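Local coordinates for protein cytochrome P450 (CYP102L1) (Mycobacterium phage Adler, PDB 6N6Q) that binds haem as a virus-encoded cytochrome P450 and is probably a mono-oxygenase, at residues H110-P115 against L252-P257; P115-E120 against A418-Q423; D323-L328 against M429-A434. All blocks are in the same frame, centred on the assembly; numbering follows the deposited sequence.

Interaction 1: H110-P115 against L252-P257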
loop_
_atom_site.group_PDB
_atom_site.type_symbol
_atom_site.label_atom_id
_atom_site.label_comp_id
_atom_site.label_asym_id
_atom_site.label_seq_id
_atom_site.Cartn_x
_atom_site.Cartn_y
_atom_site.Cartn_z
ATOM N N HIS A 110 17.210 -6.388 -1.786
ATOM C CA HIS A 110 16.808 -6.140 -0.405
ATOM C C HIS A 110 17.964 -5.595 0.425
ATOM O O HIS A 110 17.772 -4.689 1.242
ATOM C CB HIS A 110 16.255 -7.418 0.225
ATOM C CG HIS A 110 15.854 -7.258 1.657
ATOM N ND1 HIS A 110 14.773 -6.495 2.046
ATOM C CD2 HIS A 110 16.392 -7.757 2.796
ATOM C CE1 HIS A 110 14.660 -6.534 3.362
ATOM N NE2 HIS A 110 15.630 -7.293 3.841
ATOM N N GLU A 111 19.171 -6.130 0.235
ATOM C CA GLU A 111 20.325 -5.629 0.970
ATOM C C GLU A 111 20.906 -4.357 0.364
ATOM O O GLU A 111 21.786 -3.745 0.977
ATOM C CB GLU A 111 21.416 -6.703 1.051
ATOM C CG GLU A 111 20.934 -8.094 1.471
ATOM C CD GLU A 111 20.575 -8.211 2.948
ATOM O OE1 GLU A 111 19.899 -7.309 3.490
ATOM O OE2 GLU A 111 20.969 -9.219 3.572
ATOM N N ILE A 112 20.438 -3.948 -0.811
ATOM C CA ILE A 112 20.899 -2.726 -1.455
ATOM C C ILE A 112 19.976 -1.552 -1.155
ATOM O O ILE A 112 20.441 -0.434 -0.929
ATOM C CB ILE A 112 21.039 -2.950 -2.977
ATOM C CG1 ILE A 112 22.259 -3.818 -3.283
ATOM C CG2 ILE A 112 21.128 -1.624 -3.722
ATOM C CD1 ILE A 112 22.332 -4.275 -4.726
ATOM N N LEU A 113 18.667 -1.794 -1.131
ATOM C CA LEU A 113 17.686 -0.731 -0.978
ATOM C C LEU A 113 17.250 -0.500 0.463
ATOM O O LEU A 113 16.551 0.483 0.724
ATOM C CB LEU A 113 16.459 -1.027 -1.844
ATOM C CG LEU A 113 16.672 -0.793 -3.340
ATOM C CD1 LEU A 113 15.681 -1.592 -4.170
ATOM C CD2 LEU A 113 16.561 0.693 -3.651
ATOM N N THR A 114 17.639 -1.369 1.397
ATOM C CA THR A 114 17.298 -1.134 2.799
ATOM C C THR A 114 17.810 0.203 3.332
ATOM O O THR A 114 17.035 0.888 4.022
ATOM C CB THR A 114 17.803 -2.292 3.675
ATOM O OG1 THR A 114 18.960 -2.889 3.077
ATOM C CG2 THR A 114 16.719 -3.344 3.856
ATOM N N PRO A 115 19.049 0.637 3.070
ATOM C CA PRO A 115 19.467 1.959 3.570
ATOM C C PRO A 115 18.684 3.110 2.965
ATOM O O PRO A 115 18.697 4.210 3.532
ATOM C CB PRO A 115 20.953 2.034 3.188
ATOM C CG PRO A 115 21.370 0.620 2.976
ATOM C CD PRO A 115 20.168 -0.057 2.405
ATOM N N LEU A 252 22.036 2.522 -8.762
ATOM C CA LEU A 252 23.102 2.676 -9.741
ATOM C C LEU A 252 24.487 2.731 -9.110
ATOM O O LEU A 252 25.481 2.752 -9.843
ATOM C CB LEU A 252 22.877 3.944 -10.572
ATOM C CG LEU A 252 21.674 3.962 -11.515
ATOM C CD1 LEU A 252 21.399 5.376 -12.000
ATOM C CD2 LEU A 252 21.906 3.030 -12.695
ATOM N N THR A 253 24.578 2.749 -7.781
ATOM C CA THR A 253 25.848 2.912 -7.086
ATOM C C THR A 253 26.203 1.723 -6.206
ATOM O O THR A 253 27.309 1.183 -6.321
ATOM C CB THR A 253 25.819 4.195 -6.235
ATOM O OG1 THR A 253 25.663 5.337 -7.087
ATOM C CG2 THR A 253 27.101 4.335 -5.426
ATOM N N ALA A 254 25.295 1.298 -5.331
ATOM C CA ALA A 254 25.622 0.304 -4.317
ATOM C C ALA A 254 25.583 -1.106 -4.893
ATOM O O ALA A 254 24.603 -1.502 -5.532
ATOM C CB ALA A 254 24.658 0.417 -3.136
ATOM N N ALA A 255 26.650 -1.862 -4.657
ATOM C CA ALA A 255 26.714 -3.270 -5.013
ATOM C C ALA A 255 26.355 -4.125 -3.805
ATOM O O ALA A 255 26.531 -3.712 -2.656
ATOM C CB ALA A 255 28.106 -3.647 -5.524
ATOM N N ASP A 256 25.845 -5.319 -4.077
ATOM C CA ASP A 256 25.458 -6.226 -3.002
ATOM C C ASP A 256 26.697 -6.686 -2.242
ATOM O O ASP A 256 27.650 -7.174 -2.858
ATOM C CB ASP A 256 24.695 -7.423 -3.567
ATOM C CG ASP A 256 24.497 -8.524 -2.545
ATOM O OD1 ASP A 256 25.310 -9.471 -2.525
ATOM O OD2 ASP A 256 23.539 -8.433 -1.750
ATOM N N PRO A 257 26.724 -6.550 -0.912
ATOM C CA PRO A 257 27.947 -6.891 -0.164
ATOM C C PRO A 257 28.376 -8.339 -0.314
ATOM O O PRO A 257 29.581 -8.620 -0.299
ATOM C CB PRO A 257 27.567 -6.567 1.289
ATOM C CG PRO A 257 26.441 -5.590 1.182
ATOM C CD PRO A 257 25.674 -6.001 -0.038
#
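Ile112 carries the apolar side of this contact, pushing its side chain from helix 104-113 against the extended backbone of Ala254-Asp256. Its CD1 faces two peptide atoms, 3.7 Å from Ala254 O and as close to Asp256 N. CD1 is anti to CA (chi2 170°), which stretches the branch out toward this backbone. The other branch ends on a methyl, with Ile112 CG2 4.1 Å from Ala254 CB. The isoleucine therefore meets mostly main chain rather than a set of interlocking side chains; Ile250 and Leu263 also touch it.

The polar side is built differently, with no hydrogen bond running between the two segments. The aliphatic base of Glu111 leans on the carboxylate of Asp256, CB to OD2 3.9 Å, while the Glu111 chain bends at chi2 and its carboxylate leads away. Glu111 OE2 and Asp256 OD2 remain 6.0 Å apart, and Asp256 OD1 takes a salt bridge from Arg107 NH2, which would offset any repulsion between the like charges. The same OD1 accepts from Thr259 N, which holds the acid in the turn after helix 247-253.

On the helix side, Thr114 OG1 donates to His110 O at 2.8 Å, in the carbonyl plane, and Thr114 N adds a weak bond to the same oxygen. Both bonds are made one turn back along the chain.

His110 stacks on Trp106, whose NE1 is hydrogen-bonded to the haem. The arrangement belongs to the P450 fold, in which the haem-facing C helix packs on the loop after helix H.

Interaction 2: P115-E120 against A418-Q423. With HEM (protoporphyrin IX containing Fe), chain E.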
loop_
_atom_site.group_PDB
_atom_site.type_symbol
_atom_site.label_atom_id
_atom_site.label_comp_id
_atom_site.label_asym_id
_atom_site.label_seq_id
_atom_site.Cartn_x
_atom_site.Cartn_y
_atom_site.Cartn_z
ATOM N N PRO A 115 19.049 0.637 3.070
ATOM C CA PRO A 115 19.467 1.959 3.570
ATOM C C PRO A 115 18.684 3.110 2.965
ATOM O O PRO A 115 18.697 4.210 3.532
ATOM C CB PRO A 115 20.953 2.034 3.188
ATOM C CG PRO A 115 21.370 0.620 2.976
ATOM C CD PRO A 115 20.168 -0.057 2.405
ATOM N N ALA A 116 18.007 2.896 1.840
ATOM C CA ALA A 116 17.223 3.938 1.191
ATOM C C ALA A 116 15.820 4.071 1.765
ATOM O O ALA A 116 15.053 4.917 1.297
ATOM C CB ALA A 116 17.137 3.671 -0.315
ATOM N N PHE A 117 15.468 3.257 2.763
ATOM C CA PHE A 117 14.126 3.261 3.329
ATOM C C PHE A 117 14.124 3.393 4.846
ATOM O O PHE A 117 13.074 3.197 5.469
ATOM C CB PHE A 117 13.370 1.991 2.921
ATOM C CG PHE A 117 12.863 2.017 1.510
ATOM C CD1 PHE A 117 11.609 2.531 1.221
ATOM C CD2 PHE A 117 13.638 1.527 0.472
ATOM C CE1 PHE A 117 11.138 2.556 -0.075
ATOM C CE2 PHE A 117 13.172 1.549 -0.828
ATOM C CZ PHE A 117 11.920 2.065 -1.102
ATOM N N THR A 118 15.259 3.715 5.455
ATOM C CA THR A 118 15.324 3.870 6.897
ATOM C C THR A 118 14.800 5.244 7.313
ATOM O O THR A 118 14.475 6.097 6.483
ATOM C CB THR A 118 16.755 3.682 7.395
ATOM O OG1 THR A 118 17.594 4.703 6.838
ATOM C CG2 THR A 118 17.283 2.318 6.983
ATOM N N LYS A 119 14.721 5.448 8.629
ATOM C CA LYS A 119 14.306 6.745 9.158
ATOM C C LYS A 119 15.283 7.836 8.746
ATOM O O LYS A 119 14.876 8.958 8.421
ATOM C CB LYS A 119 14.187 6.684 10.683
ATOM C CG LYS A 119 12.942 5.979 11.224
ATOM C CD LYS A 119 12.977 4.474 10.986
ATOM C CE LYS A 119 14.298 3.864 11.434
ATOM N NZ LYS A 119 14.582 2.588 10.716
ATOM N N GLU A 120 16.581 7.520 8.755
ATOM C CA GLU A 120 17.589 8.464 8.283
ATOM C C GLU A 120 17.341 8.847 6.829
ATOM O O GLU A 120 17.418 10.026 6.462
ATOM C CB GLU A 120 18.981 7.853 8.444
ATOM C CG GLU A 120 20.064 8.532 7.621
ATOM C CD GLU A 120 21.249 7.619 7.360
ATOM O OE1 GLU A 120 21.151 6.411 7.666
ATOM O OE2 GLU A 120 22.276 8.109 6.845
ATOM N N ALA A 418 8.600 -8.307 5.001
ATOM C CA ALA A 418 7.604 -7.305 5.339
ATOM C C ALA A 418 7.853 -6.048 4.508
ATOM O O ALA A 418 8.807 -5.961 3.730
ATOM C CB ALA A 418 7.634 -7.005 6.836
ATOM N N CYS A 419 6.989 -5.053 4.681
ATOM C CA CYS A 419 7.011 -3.880 3.813
ATOM C C CYS A 419 8.280 -3.064 4.025
ATOM O O CYS A 419 8.494 -2.505 5.106
ATOM C CB CYS A 419 5.785 -3.014 4.064
ATOM S SG CYS A 419 5.821 -1.488 3.114
ATOM N N ILE A 420 9.110 -2.973 2.983
ATOM C CA ILE A 420 10.310 -2.150 3.063
ATOM C C ILE A 420 9.973 -0.665 3.139
ATOM O O ILE A 420 10.803 0.134 3.589
ATOM C CB ILE A 420 11.240 -2.434 1.866
ATOM C CG1 ILE A 420 12.654 -1.915 2.145
ATOM C CG2 ILE A 420 10.691 -1.800 0.602
ATOM C CD1 ILE A 420 13.614 -2.092 0.988
ATOM N N GLY A 421 8.768 -0.270 2.726
ATOM C CA GLY A 421 8.405 1.133 2.704
ATOM C C GLY A 421 7.463 1.551 3.815
ATOM O O GLY A 421 6.690 2.499 3.653
ATOM N N ARG A 422 7.520 0.853 4.952
ATOM C CA ARG A 422 6.634 1.179 6.066
ATOM C C ARG A 422 6.928 2.569 6.613
ATOM O O ARG A 422 6.016 3.384 6.798
ATOM C CB ARG A 422 6.766 0.128 7.167
ATOM C CG ARG A 422 5.960 0.446 8.417
ATOM C CD ARG A 422 6.095 -0.654 9.456
ATOM N NE ARG A 422 5.259 -0.403 10.627
ATOM C CZ ARG A 422 5.049 -1.288 11.596
ATOM N NH1 ARG A 422 5.612 -2.488 11.534
ATOM N NH2 ARG A 422 4.273 -0.976 12.625
ATOM N N GLN A 423 8.203 2.859 6.881
ATOM C CA GLN A 423 8.566 4.178 7.387
ATOM C C GLN A 423 8.311 5.262 6.348
ATOM O O GLN A 423 8.008 6.405 6.708
ATOM C CB GLN A 423 10.028 4.189 7.829
ATOM C CG GLN A 423 10.356 3.176 8.920
ATOM C CD GLN A 423 10.713 1.807 8.366
ATOM O OE1 GLN A 423 11.545 1.686 7.466
ATOM N NE2 GLN A 423 10.082 0.766 8.902
HETATM C CHA HEM E . 5.601 -5.300 0.999
HETATM C CHB HEM E . 1.644 -3.117 2.786
HETATM C CHC HEM E . 3.376 1.195 1.347
HETATM C CHD HEM E . 6.921 -1.089 -1.068
HETATM C C1A HEM E . 4.392 -5.099 1.636
HETATM C C2A HEM E . 3.574 -6.103 2.293
HETATM C C3A HEM E . 2.489 -5.501 2.781
HETATM C C4A HEM E . 2.567 -4.090 2.460
HETATM C CMA HEM E . 1.349 -6.197 3.553
HETATM C CAA HEM E . 3.886 -7.611 2.408
HETATM C CBA HEM E . 3.365 -8.310 1.155
HETATM C CGA HEM E . 3.480 -9.806 1.292
HETATM O O1A HEM E . 3.841 -10.292 2.396
HETATM O O2A HEM E . 3.206 -10.518 0.292
HETATM C C1B HEM E . 1.794 -1.755 2.605
HETATM C C2B HEM E . 0.930 -0.725 3.146
HETATM C C3B HEM E . 1.406 0.473 2.750
HETATM C C4B HEM E . 2.588 0.230 1.944
HETATM C CMB HEM E . -0.308 -1.033 4.021
HETATM C CAB HEM E . 0.873 1.902 3.037
HETATM C CBB HEM E . -0.227 2.188 3.744
HETATM C C1C HEM E . 4.507 0.974 0.587
HETATM C C2C HEM E . 5.382 1.981 0.023
HETATM C C3C HEM E . 6.361 1.369 -0.646
HETATM C C4C HEM E . 6.151 -0.070 -0.533
HETATM C CMC HEM E . 5.222 3.511 0.156
HETATM C CAC HEM E . 7.487 2.132 -1.386
HETATM C CBC HEM E . 8.484 1.515 -2.027
HETATM C C1D HEM E . 6.886 -2.425 -0.717
HETATM C C2D HEM E . 7.787 -3.463 -1.185
HETATM C C3D HEM E . 7.425 -4.619 -0.616
HETATM C C4D HEM E . 6.280 -4.366 0.237
HETATM C CMD HEM E . 8.960 -3.266 -2.171
HETATM C CAD HEM E . 8.107 -5.991 -0.826
HETATM C CBD HEM E . 9.302 -6.129 0.112
HETATM C CGD HEM E . 9.912 -7.502 -0.023
HETATM O O1D HEM E . 11.148 -7.633 0.180
HETATM O O2D HEM E . 9.168 -8.468 -0.339
HETATM N NA HEM E . 3.740 -3.886 1.759
HETATM N NB HEM E . 2.792 -1.135 1.880
HETATM N NC HEM E . 5.010 -0.261 0.226
HETATM N ND HEM E . 5.982 -3.017 0.148
HETATM FE FE HEM E . 4.300 -2.082 0.885
HETATM O O HOH W 1 10.512 2.677 4.691
#
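Phe117 O and Ile420 O are bridged by one water, which donates to the first at 2.7 Å and to the second at 2.8 Å. More acceptors lie within its reach than it has protons, so the bonds need not all be made at once. Beside this bridge Ile420 O also presses on Phe117 CB at 3.2 Å.

The phenyl ring carries the apolar contact. Ile420 CG2 stands over its centre in a CH-pi contact, 4.2 Å from the centroid and only 2° off the ring normal, while Ile420 CD1 reaches Phe117 CD2 at 3.7 Å. Ile420 CG1 is anti to the backbone N (chi1 -163°), which leaves CG2 in the crowded position between N and the carbonyl carbon. That methyl is wedged between the ring and HEM CMD. Phe117 CE1 touches HEM CBC obliquely at 3.5 Å.

Cys419 SG lies 2.8 Å from the haem iron, where P450s place their thiolate ligand. Farther out, Lys119 CD packs on Gln423 CG.

Phe275 of helix 265-296 meets the Phe117 ring edge-to-face and Met247 of helix 247-253 touches it, so the contact joins the starts of helices 119-145 and 422-439 beside the haem.

Interaction 3: D323-L328 against M429-A434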
loop_
_atom_site.group_PDB
_atom_site.type_symbol
_atom_site.label_atom_id
_atom_site.label_comp_id
_atom_site.label_asym_id
_atom_site.label_seq_id
_atom_site.Cartn_x
_atom_site.Cartn_y
_atom_site.Cartn_z
ATOM N N ASP A 323 11.255 16.396 12.094
ATOM C CA ASP A 323 11.015 15.890 13.442
ATOM C C ASP A 323 9.575 16.077 13.902
ATOM O O ASP A 323 9.120 15.335 14.779
ATOM C CB ASP A 323 11.962 16.567 14.433
ATOM C CG ASP A 323 13.350 15.963 14.414
ATOM O OD1 ASP A 323 13.458 14.725 14.297
ATOM O OD2 ASP A 323 14.333 16.728 14.515
ATOM N N GLN A 324 8.847 17.042 13.338
ATOM C CA GLN A 324 7.494 17.314 13.809
ATOM C C GLN A 324 6.505 16.223 13.426
ATOM O O GLN A 324 5.470 16.085 14.086
ATOM C CB GLN A 324 7.005 18.659 13.268
ATOM C CG GLN A 324 7.622 19.863 13.951
ATOM C CD GLN A 324 7.132 21.173 13.367
ATOM O OE1 GLN A 324 6.820 21.258 12.178
ATOM N NE2 GLN A 324 7.065 22.204 14.200
ATOM N N ILE A 325 6.801 15.442 12.385
ATOM C CA ILE A 325 5.821 14.496 11.861
ATOM C C ILE A 325 5.534 13.398 12.877
ATOM O O ILE A 325 4.373 13.102 13.181
ATOM C CB ILE A 325 6.304 13.918 10.519
ATOM C CG1 ILE A 325 6.545 15.050 9.519
ATOM C CG2 ILE A 325 5.298 12.919 9.974
ATOM C CD1 ILE A 325 5.422 16.070 9.470
ATOM N N ALA A 326 6.583 12.784 13.428
ATOM C CA ALA A 326 6.390 11.716 14.399
ATOM C C ALA A 326 5.833 12.214 15.726
ATOM O O ALA A 326 5.369 11.396 16.528
ATOM C CB ALA A 326 7.707 10.977 14.639
ATOM N N LYS A 327 5.865 13.524 15.977
ATOM C CA LYS A 327 5.328 14.069 17.216
ATOM C C LYS A 327 3.809 14.192 17.200
ATOM O O LYS A 327 3.218 14.469 18.248
ATOM C CB LYS A 327 5.958 15.435 17.511
ATOM C CG LYS A 327 7.452 15.369 17.824
ATOM C CD LYS A 327 7.993 16.691 18.355
ATOM C CE LYS A 327 7.976 17.779 17.292
ATOM N NZ LYS A 327 8.736 18.996 17.703
ATOM N N LEU A 328 3.169 13.992 16.050
ATOM C CA LEU A 328 1.709 14.014 15.955
ATOM C C LEU A 328 1.192 12.646 16.380
ATOM O O LEU A 328 0.959 11.760 15.557
ATOM C CB LEU A 328 1.265 14.371 14.541
ATOM C CG LEU A 328 1.732 15.728 14.012
ATOM C CD1 LEU A 328 1.336 15.907 12.554
ATOM C CD2 LEU A 328 1.169 16.856 14.864
ATOM N N MET A 429 1.872 9.583 4.894
ATOM C CA MET A 429 0.459 9.581 5.258
ATOM C C MET A 429 0.147 10.637 6.310
ATOM O O MET A 429 -0.945 11.216 6.297
ATOM C CB MET A 429 0.042 8.195 5.755
ATOM C CG MET A 429 -0.057 7.142 4.658
ATOM S SD MET A 429 -0.733 5.571 5.233
ATOM C CE MET A 429 0.508 5.066 6.421
ATOM N N VAL A 430 1.087 10.909 7.217
ATOM C CA VAL A 430 0.849 11.907 8.254
ATOM C C VAL A 430 0.942 13.317 7.680
ATOM O O VAL A 430 0.087 14.166 7.953
ATOM C CB VAL A 430 1.827 11.708 9.427
ATOM C CG1 VAL A 430 1.645 12.813 10.459
ATOM C CG2 VAL A 430 1.614 10.349 10.069
ATOM N N ILE A 431 1.979 13.589 6.881
ATOM C CA ILE A 431 2.128 14.916 6.288
ATOM C C ILE A 431 0.929 15.247 5.411
ATOM O O ILE A 431 0.443 16.385 5.401
ATOM C CB ILE A 431 3.444 15.012 5.492
ATOM C CG1 ILE A 431 4.635 14.607 6.359
ATOM C CG2 ILE A 431 3.642 16.421 4.959
ATOM C CD1 ILE A 431 5.979 14.841 5.697
ATOM N N ALA A 432 0.433 14.259 4.662
ATOM C CA ALA A 432 -0.712 14.492 3.789
ATOM C C ALA A 432 -1.960 14.819 4.599
ATOM O O ALA A 432 -2.692 15.764 4.280
ATOM C CB ALA A 432 -0.951 13.270 2.901
ATOM N N LEU A 433 -2.219 14.046 5.656
ATOM C CA LEU A 433 -3.406 14.284 6.472
ATOM C C LEU A 433 -3.271 15.560 7.292
ATOM O O LEU A 433 -4.245 16.304 7.456
ATOM C CB LEU A 433 -3.665 13.087 7.384
ATOM C CG LEU A 433 -4.311 11.874 6.717
ATOM C CD1 LEU A 433 -4.264 10.681 7.643
ATOM C CD2 LEU A 433 -5.744 12.192 6.330
ATOM N N ALA A 434 -2.073 15.828 7.820
ATOM C CA ALA A 434 -1.872 17.032 8.619
ATOM C C ALA A 434 -2.116 18.286 7.791
ATOM O O ALA A 434 -2.737 19.241 8.268
ATOM C CB ALA A 434 -0.465 17.046 9.212
#
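Ile325 and Leu328 meet Val430, Ile431 and Ala434 through carbon atoms alone; no hydrogen bond passes between the segments, and all five residues are buried.

The contacts of Ile325 come first. Its two branches part to serve different neighbours: CG2 rests on Val430 CG1 at 3.7 Å, whereas CD1 lies against Ile431 CG1 at 3.5 Å. The chain folds at chi2 (-46°), swinging CD1 toward Ile431, whose side chain it crosses at about a right angle. Against Val430 the two side chains slide past each other in opposite directions.

Leu328 supplies the second set through a single methyl. Its CD1 rests over both Val430 CG1, 3.7 Å off, and Ala434 CB, 4.0 Å off, which are one helical turn apart. With chi1 at 176°, Val430 CG1 is anti to the backbone N and stands where both Ile325 CG2 and Leu328 CD1 touch it.

Ala434 N to Val430 O keeps the helical turn, and Leu328 N bonds to Ile325 O on the other side. Phe320 covers Ile325 and Ile431, and Met311 of helix 298-311 packs on Leu328. Helices 329-341 and 422-439 probably correspond to the P450 K and L helices; Ile335 of the former touches Val430, and short helix 322-326, just before it, flanks the latter.

From the N terminus, interaction 1 begins in the last part of helix 104-113, and the chain closes that contact at 252-257 after 136 intervening residues, mostly helical. Interaction 2 starts from the shared Pro115, as helix 119-145 is about to form, and closes only at 418-423, so the two cross. They also touch: Leu113 O lies 3.9 Å from Ile420 CD1. Interaction 3 opens at 323-328, inside the long loop of interaction 2, and closes beyond it at 429-434, crossing it in turn; interactions 1 and 3 are in series. Helix 422-439 serves both later contacts: its start lies beside the haem and its later turns pack against helix 322-326, with their centres about 16 Å apart.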